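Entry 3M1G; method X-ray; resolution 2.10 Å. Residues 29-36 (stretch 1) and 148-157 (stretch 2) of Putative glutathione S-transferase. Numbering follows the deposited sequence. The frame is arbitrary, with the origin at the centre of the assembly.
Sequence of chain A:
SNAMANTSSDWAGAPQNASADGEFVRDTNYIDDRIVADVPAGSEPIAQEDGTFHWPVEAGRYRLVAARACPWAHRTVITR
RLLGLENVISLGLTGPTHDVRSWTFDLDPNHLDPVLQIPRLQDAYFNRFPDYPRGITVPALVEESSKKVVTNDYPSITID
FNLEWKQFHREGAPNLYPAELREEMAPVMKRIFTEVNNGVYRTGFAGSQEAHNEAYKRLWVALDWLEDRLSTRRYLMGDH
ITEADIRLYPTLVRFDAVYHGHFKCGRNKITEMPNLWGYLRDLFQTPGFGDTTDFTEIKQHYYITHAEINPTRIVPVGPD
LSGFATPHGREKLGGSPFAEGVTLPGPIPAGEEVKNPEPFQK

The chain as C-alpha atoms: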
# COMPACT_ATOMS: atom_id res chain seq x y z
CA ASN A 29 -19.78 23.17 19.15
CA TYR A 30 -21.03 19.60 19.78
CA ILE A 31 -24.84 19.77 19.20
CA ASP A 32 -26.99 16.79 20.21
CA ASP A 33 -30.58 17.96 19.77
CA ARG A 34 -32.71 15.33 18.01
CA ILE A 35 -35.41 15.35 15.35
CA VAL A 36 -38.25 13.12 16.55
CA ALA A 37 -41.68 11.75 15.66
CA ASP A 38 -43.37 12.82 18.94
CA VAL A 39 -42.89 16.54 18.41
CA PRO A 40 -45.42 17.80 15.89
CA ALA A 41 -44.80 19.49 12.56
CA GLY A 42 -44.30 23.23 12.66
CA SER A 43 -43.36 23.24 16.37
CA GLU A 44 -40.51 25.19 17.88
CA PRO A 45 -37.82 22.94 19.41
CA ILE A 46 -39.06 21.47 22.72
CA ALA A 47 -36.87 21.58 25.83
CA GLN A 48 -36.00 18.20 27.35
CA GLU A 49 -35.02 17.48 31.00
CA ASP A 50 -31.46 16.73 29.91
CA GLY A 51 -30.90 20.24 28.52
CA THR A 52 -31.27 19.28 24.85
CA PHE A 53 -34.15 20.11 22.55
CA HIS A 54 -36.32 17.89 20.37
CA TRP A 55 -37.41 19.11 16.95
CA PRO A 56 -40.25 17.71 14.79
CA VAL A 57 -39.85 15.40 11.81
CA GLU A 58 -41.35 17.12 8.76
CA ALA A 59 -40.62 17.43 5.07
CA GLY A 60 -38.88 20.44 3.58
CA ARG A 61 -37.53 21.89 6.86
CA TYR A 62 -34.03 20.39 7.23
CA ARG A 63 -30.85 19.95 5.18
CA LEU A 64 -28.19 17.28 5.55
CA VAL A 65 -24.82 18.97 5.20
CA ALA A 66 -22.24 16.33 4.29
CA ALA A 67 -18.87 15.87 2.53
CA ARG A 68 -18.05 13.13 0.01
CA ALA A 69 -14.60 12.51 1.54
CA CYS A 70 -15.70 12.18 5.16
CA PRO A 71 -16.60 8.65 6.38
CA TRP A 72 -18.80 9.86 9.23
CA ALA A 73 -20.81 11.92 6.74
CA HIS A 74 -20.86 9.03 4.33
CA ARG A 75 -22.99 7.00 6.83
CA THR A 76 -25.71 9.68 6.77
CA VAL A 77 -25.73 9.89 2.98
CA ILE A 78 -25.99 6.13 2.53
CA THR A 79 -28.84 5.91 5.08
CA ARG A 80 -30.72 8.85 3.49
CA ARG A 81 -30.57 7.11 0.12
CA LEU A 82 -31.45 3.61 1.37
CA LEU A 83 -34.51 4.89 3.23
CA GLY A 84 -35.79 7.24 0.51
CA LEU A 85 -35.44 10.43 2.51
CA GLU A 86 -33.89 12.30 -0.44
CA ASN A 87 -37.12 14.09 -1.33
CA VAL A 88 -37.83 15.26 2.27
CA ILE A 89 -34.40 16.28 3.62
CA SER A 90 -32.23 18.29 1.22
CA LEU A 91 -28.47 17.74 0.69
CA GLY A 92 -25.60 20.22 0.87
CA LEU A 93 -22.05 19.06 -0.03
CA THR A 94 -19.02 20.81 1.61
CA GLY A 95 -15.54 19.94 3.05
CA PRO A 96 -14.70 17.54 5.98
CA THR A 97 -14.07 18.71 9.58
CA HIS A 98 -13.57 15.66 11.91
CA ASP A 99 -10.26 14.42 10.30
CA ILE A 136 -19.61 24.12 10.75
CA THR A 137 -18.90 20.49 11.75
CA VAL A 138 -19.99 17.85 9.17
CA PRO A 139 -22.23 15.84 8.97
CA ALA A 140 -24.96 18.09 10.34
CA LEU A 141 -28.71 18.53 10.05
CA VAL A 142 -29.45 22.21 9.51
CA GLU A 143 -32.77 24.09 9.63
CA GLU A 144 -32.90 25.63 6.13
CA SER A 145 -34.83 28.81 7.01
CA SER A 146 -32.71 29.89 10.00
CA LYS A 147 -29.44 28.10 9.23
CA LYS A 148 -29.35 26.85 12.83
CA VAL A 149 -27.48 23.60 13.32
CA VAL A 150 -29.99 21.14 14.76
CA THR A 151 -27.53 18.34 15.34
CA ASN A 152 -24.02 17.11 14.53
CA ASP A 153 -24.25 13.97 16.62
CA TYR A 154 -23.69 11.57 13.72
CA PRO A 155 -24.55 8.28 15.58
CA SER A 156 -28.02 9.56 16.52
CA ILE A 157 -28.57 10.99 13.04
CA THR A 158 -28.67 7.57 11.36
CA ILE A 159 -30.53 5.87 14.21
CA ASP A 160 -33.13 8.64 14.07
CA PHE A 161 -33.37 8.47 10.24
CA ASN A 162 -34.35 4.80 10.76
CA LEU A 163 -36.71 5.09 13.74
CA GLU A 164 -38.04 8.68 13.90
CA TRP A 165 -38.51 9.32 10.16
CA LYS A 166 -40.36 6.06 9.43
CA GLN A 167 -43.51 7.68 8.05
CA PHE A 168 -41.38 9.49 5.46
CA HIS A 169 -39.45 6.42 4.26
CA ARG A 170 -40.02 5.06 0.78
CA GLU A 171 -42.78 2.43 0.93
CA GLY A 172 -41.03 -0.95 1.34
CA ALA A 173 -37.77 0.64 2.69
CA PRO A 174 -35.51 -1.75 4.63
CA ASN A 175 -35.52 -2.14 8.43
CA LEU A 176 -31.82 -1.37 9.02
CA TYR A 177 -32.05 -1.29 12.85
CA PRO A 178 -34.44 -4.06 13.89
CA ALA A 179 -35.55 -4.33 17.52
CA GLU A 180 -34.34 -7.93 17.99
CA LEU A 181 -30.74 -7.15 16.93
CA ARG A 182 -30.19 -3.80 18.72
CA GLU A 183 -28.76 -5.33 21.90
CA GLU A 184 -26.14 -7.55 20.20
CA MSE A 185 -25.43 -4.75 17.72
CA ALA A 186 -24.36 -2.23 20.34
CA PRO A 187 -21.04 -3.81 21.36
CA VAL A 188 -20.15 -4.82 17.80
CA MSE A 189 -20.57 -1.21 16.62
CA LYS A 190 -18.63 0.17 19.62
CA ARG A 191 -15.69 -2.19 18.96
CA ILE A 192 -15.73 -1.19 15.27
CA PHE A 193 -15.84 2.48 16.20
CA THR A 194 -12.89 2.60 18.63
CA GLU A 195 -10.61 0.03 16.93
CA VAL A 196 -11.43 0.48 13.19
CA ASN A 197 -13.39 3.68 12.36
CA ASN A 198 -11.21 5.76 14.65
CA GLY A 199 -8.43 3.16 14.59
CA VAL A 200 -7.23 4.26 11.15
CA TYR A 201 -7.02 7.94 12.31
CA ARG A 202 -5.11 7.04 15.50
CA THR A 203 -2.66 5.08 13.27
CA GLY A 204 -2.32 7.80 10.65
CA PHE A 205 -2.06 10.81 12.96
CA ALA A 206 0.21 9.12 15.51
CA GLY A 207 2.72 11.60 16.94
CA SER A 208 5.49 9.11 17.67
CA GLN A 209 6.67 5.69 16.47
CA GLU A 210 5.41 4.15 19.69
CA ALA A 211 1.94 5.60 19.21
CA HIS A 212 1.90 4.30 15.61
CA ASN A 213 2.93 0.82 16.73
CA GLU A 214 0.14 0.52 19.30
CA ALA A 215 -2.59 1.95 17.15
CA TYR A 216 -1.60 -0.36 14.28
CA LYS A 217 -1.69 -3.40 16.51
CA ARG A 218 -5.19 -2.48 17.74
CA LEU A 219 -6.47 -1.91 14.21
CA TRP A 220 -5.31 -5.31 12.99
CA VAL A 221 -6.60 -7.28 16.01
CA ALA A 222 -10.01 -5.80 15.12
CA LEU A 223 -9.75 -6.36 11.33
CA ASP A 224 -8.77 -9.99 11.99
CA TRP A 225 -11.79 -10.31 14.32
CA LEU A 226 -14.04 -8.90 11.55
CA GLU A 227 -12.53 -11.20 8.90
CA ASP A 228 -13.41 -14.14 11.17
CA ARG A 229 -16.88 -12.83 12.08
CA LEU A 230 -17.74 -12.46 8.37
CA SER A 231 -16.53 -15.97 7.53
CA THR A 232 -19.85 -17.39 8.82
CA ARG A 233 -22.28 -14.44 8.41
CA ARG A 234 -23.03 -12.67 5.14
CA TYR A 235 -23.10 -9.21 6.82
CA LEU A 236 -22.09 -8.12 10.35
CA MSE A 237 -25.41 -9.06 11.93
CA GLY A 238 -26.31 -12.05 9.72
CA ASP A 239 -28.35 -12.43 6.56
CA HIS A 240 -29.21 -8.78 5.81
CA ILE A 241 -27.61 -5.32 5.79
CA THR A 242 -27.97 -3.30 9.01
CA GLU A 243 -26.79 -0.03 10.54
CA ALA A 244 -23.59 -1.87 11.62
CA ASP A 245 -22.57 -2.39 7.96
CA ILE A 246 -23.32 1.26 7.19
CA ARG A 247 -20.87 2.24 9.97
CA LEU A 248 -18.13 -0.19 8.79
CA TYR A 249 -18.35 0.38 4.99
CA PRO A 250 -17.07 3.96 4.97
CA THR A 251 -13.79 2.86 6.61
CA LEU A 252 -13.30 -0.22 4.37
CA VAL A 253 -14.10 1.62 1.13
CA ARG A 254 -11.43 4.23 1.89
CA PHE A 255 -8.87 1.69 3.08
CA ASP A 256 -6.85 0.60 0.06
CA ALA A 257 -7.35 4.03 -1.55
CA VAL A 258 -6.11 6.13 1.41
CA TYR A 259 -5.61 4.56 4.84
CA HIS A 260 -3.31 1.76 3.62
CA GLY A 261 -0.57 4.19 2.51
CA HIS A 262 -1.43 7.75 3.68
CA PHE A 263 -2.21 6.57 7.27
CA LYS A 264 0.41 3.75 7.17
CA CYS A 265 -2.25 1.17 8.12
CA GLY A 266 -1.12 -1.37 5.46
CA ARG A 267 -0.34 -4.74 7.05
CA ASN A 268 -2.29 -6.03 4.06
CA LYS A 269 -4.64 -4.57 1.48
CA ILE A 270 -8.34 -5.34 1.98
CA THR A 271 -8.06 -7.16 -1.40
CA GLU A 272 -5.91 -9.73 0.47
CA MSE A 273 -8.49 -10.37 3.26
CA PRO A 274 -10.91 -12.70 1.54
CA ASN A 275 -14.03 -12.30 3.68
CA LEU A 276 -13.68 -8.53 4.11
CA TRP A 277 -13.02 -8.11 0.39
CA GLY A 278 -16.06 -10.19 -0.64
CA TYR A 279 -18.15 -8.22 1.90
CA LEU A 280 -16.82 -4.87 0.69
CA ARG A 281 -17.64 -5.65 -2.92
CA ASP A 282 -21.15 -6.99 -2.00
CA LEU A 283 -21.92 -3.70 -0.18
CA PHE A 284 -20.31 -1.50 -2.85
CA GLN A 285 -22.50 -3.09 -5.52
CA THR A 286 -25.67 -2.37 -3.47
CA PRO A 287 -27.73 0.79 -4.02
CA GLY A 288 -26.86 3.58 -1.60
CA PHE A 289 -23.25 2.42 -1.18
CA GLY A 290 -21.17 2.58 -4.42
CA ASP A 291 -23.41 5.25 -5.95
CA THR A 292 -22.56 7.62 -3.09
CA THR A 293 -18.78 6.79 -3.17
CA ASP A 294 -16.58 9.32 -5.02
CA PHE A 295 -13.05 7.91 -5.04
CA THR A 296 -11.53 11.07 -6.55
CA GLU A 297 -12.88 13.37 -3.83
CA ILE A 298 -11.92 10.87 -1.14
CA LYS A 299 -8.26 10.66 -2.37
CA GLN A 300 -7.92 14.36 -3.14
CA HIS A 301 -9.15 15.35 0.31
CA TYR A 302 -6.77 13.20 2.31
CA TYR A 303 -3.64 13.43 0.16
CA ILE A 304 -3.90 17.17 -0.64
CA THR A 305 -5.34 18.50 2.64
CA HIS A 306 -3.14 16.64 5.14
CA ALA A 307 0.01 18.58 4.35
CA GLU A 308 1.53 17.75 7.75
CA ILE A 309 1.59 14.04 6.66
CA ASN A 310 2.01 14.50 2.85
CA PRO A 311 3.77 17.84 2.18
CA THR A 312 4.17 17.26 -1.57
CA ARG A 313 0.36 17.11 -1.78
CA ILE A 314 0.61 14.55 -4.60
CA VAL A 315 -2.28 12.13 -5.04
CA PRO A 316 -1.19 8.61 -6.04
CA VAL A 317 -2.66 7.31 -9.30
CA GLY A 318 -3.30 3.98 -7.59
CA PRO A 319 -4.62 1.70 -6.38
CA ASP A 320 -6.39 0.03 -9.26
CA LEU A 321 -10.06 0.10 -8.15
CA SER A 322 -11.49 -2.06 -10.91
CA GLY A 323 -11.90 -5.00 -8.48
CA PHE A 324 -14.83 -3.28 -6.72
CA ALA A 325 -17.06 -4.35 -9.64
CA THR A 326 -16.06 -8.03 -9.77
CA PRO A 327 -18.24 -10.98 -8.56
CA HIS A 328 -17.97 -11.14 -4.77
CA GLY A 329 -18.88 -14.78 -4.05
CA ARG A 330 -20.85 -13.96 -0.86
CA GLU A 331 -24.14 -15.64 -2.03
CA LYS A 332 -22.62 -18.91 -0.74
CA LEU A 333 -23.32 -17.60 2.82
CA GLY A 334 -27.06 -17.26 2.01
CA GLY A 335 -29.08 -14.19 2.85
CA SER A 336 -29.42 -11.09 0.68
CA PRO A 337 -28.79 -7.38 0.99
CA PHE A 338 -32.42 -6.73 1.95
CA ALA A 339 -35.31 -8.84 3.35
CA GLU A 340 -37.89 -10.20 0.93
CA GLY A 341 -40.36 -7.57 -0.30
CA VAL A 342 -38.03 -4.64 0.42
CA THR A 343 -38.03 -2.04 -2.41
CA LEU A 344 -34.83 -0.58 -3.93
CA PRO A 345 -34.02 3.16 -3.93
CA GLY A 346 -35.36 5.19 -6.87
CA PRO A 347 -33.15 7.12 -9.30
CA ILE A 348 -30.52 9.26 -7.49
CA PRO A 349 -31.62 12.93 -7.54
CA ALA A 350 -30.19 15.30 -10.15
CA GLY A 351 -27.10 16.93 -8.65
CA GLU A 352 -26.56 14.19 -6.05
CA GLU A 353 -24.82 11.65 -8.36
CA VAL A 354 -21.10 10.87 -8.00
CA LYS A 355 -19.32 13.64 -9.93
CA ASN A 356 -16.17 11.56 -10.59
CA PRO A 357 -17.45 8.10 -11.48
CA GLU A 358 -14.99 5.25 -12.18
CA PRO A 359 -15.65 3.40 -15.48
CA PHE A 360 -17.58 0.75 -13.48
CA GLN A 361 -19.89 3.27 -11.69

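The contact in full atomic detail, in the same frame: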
# COMPACT_ATOMS: atom_id res chain seq x y z
N ASN A 29 -18.36 22.98 19.59
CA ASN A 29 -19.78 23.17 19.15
C ASN A 29 -20.43 21.81 18.84
O ASN A 29 -21.02 21.63 17.78
CB ASN A 29 -19.88 24.14 17.93
CG ASN A 29 -18.79 23.88 16.85
OD1 ASN A 29 -18.83 22.89 16.12
ND2 ASN A 29 -17.81 24.81 16.76
N TYR A 30 -20.27 20.86 19.77
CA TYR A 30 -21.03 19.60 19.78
C TYR A 30 -22.55 19.82 20.08
O TYR A 30 -22.92 20.30 21.19
CB TYR A 30 -20.45 18.67 20.82
CG TYR A 30 -21.21 17.37 20.94
CD1 TYR A 30 -21.36 16.54 19.82
CD2 TYR A 30 -21.79 16.98 22.15
CE1 TYR A 30 -22.06 15.35 19.92
CE2 TYR A 30 -22.48 15.78 22.26
CZ TYR A 30 -22.61 14.97 21.14
OH TYR A 30 -23.29 13.78 21.25
N ILE A 31 -23.41 19.49 19.11
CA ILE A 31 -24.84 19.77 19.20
C ILE A 31 -25.61 18.47 19.07
O ILE A 31 -25.57 17.82 18.01
CB ILE A 31 -25.30 20.74 18.10
CG1 ILE A 31 -24.35 21.94 18.02
CG2 ILE A 31 -26.72 21.24 18.36
CD1 ILE A 31 -24.95 23.09 17.26
N ASP A 32 -26.30 18.08 20.14
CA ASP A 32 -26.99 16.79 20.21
C ASP A 32 -28.49 16.92 20.46
O ASP A 32 -29.08 16.08 21.13
CB ASP A 32 -26.35 15.86 21.27
CG ASP A 32 -26.40 16.44 22.67
OD1 ASP A 32 -26.61 17.67 22.81
OD2 ASP A 32 -26.25 15.67 23.65
N ASP A 33 -29.12 17.96 19.89
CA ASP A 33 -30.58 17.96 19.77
C ASP A 33 -30.96 16.80 18.88
O ASP A 33 -30.09 16.22 18.23
CB ASP A 33 -31.12 19.26 19.13
CG ASP A 33 -31.01 20.45 20.02
OD1 ASP A 33 -30.61 20.32 21.21
OD2 ASP A 33 -31.38 21.56 19.54
N ARG A 34 -32.24 16.45 18.82
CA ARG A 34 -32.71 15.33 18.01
C ARG A 34 -33.99 15.74 17.28
O ARG A 34 -34.73 16.60 17.78
CB ARG A 34 -32.97 14.09 18.88
CG ARG A 34 -31.68 13.48 19.45
CD ARG A 34 -32.00 12.28 20.40
NE ARG A 34 -32.78 11.29 19.65
CZ ARG A 34 -33.83 10.60 20.12
NH1 ARG A 34 -34.25 10.74 21.36
NH2 ARG A 34 -34.48 9.76 19.32
N ILE A 35 -34.18 15.19 16.09
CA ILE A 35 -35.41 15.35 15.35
C ILE A 35 -36.25 14.09 15.55
O ILE A 35 -35.79 13.00 15.24
CB ILE A 35 -35.17 15.63 13.85
CG1 ILE A 35 -34.05 16.66 13.64
CG2 ILE A 35 -36.47 16.18 13.22
CD1 ILE A 35 -33.82 17.11 12.19
N VAL A 36 -37.44 14.24 16.11
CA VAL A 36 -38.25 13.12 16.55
C VAL A 36 -39.70 13.16 16.07
O VAL A 36 -40.24 14.21 15.72
CB VAL A 36 -38.22 12.97 18.09
CG1 VAL A 36 -36.77 12.86 18.59
CG2 VAL A 36 -38.97 14.13 18.78
N LYS A 148 -29.83 27.40 11.57
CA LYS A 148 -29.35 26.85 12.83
C LYS A 148 -28.95 25.38 12.65
O LYS A 148 -29.65 24.60 12.00
CB LYS A 148 -30.42 26.87 13.91
CG LYS A 148 -30.83 28.20 14.50
CD LYS A 148 -31.58 27.96 15.87
CE LYS A 148 -30.58 27.43 17.00
NZ LYS A 148 -30.38 25.93 17.10
N VAL A 149 -27.87 24.99 13.30
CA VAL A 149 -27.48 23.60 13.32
C VAL A 149 -28.35 22.92 14.35
O VAL A 149 -28.31 23.25 15.54
CB VAL A 149 -26.01 23.41 13.67
CG1 VAL A 149 -25.69 21.91 13.81
CG2 VAL A 149 -25.11 24.07 12.61
N VAL A 150 -29.14 21.96 13.89
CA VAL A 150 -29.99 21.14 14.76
C VAL A 150 -29.18 20.09 15.47
O VAL A 150 -29.25 19.97 16.71
CB VAL A 150 -31.14 20.51 13.94
CG1 VAL A 150 -31.97 19.59 14.82
CG2 VAL A 150 -31.96 21.64 13.29
N THR A 151 -28.37 19.34 14.73
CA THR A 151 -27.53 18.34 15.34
C THR A 151 -26.30 18.00 14.49
O THR A 151 -26.37 17.97 13.27
CB THR A 151 -28.29 16.99 15.59
OG1 THR A 151 -27.35 15.94 15.87
CG2 THR A 151 -29.13 16.62 14.39
N ASN A 152 -25.20 17.71 15.17
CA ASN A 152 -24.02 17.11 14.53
C ASN A 152 -23.60 15.82 15.24
O ASN A 152 -22.46 15.38 15.13
CB ASN A 152 -22.82 18.10 14.43
CG ASN A 152 -22.48 18.74 15.73
OD1 ASN A 152 -22.63 18.15 16.80
ND2 ASN A 152 -22.03 20.01 15.67
N ASP A 153 -24.52 15.22 15.96
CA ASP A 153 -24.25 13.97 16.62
C ASP A 153 -24.53 12.81 15.64
O ASP A 153 -25.67 12.28 15.56
CB ASP A 153 -25.09 13.87 17.88
CG ASP A 153 -24.80 12.59 18.63
OD1 ASP A 153 -23.65 12.39 19.00
OD2 ASP A 153 -25.72 11.79 18.83
N TYR A 154 -23.50 12.44 14.89
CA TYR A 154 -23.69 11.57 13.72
C TYR A 154 -24.24 10.15 14.06
O TYR A 154 -25.05 9.63 13.28
CB TYR A 154 -22.44 11.53 12.78
CG TYR A 154 -21.21 11.07 13.47
CD1 TYR A 154 -20.95 9.72 13.60
CD2 TYR A 154 -20.35 11.97 14.07
CE1 TYR A 154 -19.86 9.27 14.31
CE2 TYR A 154 -19.24 11.54 14.80
CZ TYR A 154 -19.01 10.17 14.91
OH TYR A 154 -17.94 9.70 15.58
N PRO A 155 -23.89 9.57 15.23
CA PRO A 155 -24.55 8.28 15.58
C PRO A 155 -26.09 8.39 15.75
O PRO A 155 -26.81 7.52 15.27
CB PRO A 155 -23.90 7.87 16.91
CG PRO A 155 -22.54 8.67 16.93
CD PRO A 155 -22.89 9.97 16.26
N SER A 156 -26.60 9.44 16.39
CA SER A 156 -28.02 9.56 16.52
C SER A 156 -28.70 9.98 15.22
O SER A 156 -29.88 9.66 15.01
CB SER A 156 -28.43 10.47 17.71
OG SER A 156 -28.12 11.79 17.44
N ILE A 157 -27.97 10.60 14.30
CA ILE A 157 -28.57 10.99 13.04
C ILE A 157 -29.08 9.77 12.29
O ILE A 157 -30.22 9.75 11.87
CB ILE A 157 -27.63 11.87 12.16
CG1 ILE A 157 -27.50 13.25 12.79
CG2 ILE A 157 -28.18 12.03 10.71
CD1 ILE A 157 -26.48 14.19 12.12
O HOH W 1 -28.30 12.83 20.39
O HOH W 2 -29.52 13.65 16.17
O HOH W 3 -29.82 23.12 17.85

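A single asparagine side chain can stand in for a peptide group, and N152 is a clear example. Its carboxamide reads the main chain of the partner stretch as a neighbouring peptide would: N152 ND2 donates to N29 O at 2.8 Å, while N152 OD1 accepts from I31 N at 2.8 Å, both nearly straight. The backbone of the same residue completes the set, with N152 N donating to I31 O at 2.9 Å. Chi1 in the p well brings the end of the side chain nearer to the opposing main chain than its sideways CA-to-CB bond alone would suggest. Asparagine suits this buried place because one planar group offers both a donor and an acceptor.

The carboxylate of D153 serves both the partner stretch and its own helix. D153 OD1 accepts from Y30 OH at 2.7 Å, lying at the edge of the tyrosine ring, near its plane; the t rotamer of Y30 carries the hydroxyl there. D153 OD2 caps the following helix through a weak bond from S156 N, 3.5 Å away. The carboxylate thus ties the helix start to the other stretch.

Apolar contacts accompany this polar centre. I31 CD1 packs 3.7 Å from V149 CG1, and farther along I35 CG1 meets V150 CG1 at 3.8 Å. The latter pair is buried, a setting in which branched aliphatic side chains fill space without leaving polar groups unpaired. Main-chain oxygen also meets carbon: T151 CA approaches I31 O to 3.4 Å in a CA-H...O contact.

Water completes the joint where direct bonds give out. Water 2 donates to S156 OG at 2.7 Å and, weakly, to D33 O at 3.3 Å; water 1 donates to D153 OD2 at 3.2 Å and, weakly, to D32 O at 3.4 Å. Altogether the two stretches bury 555 Å², summed over both sides.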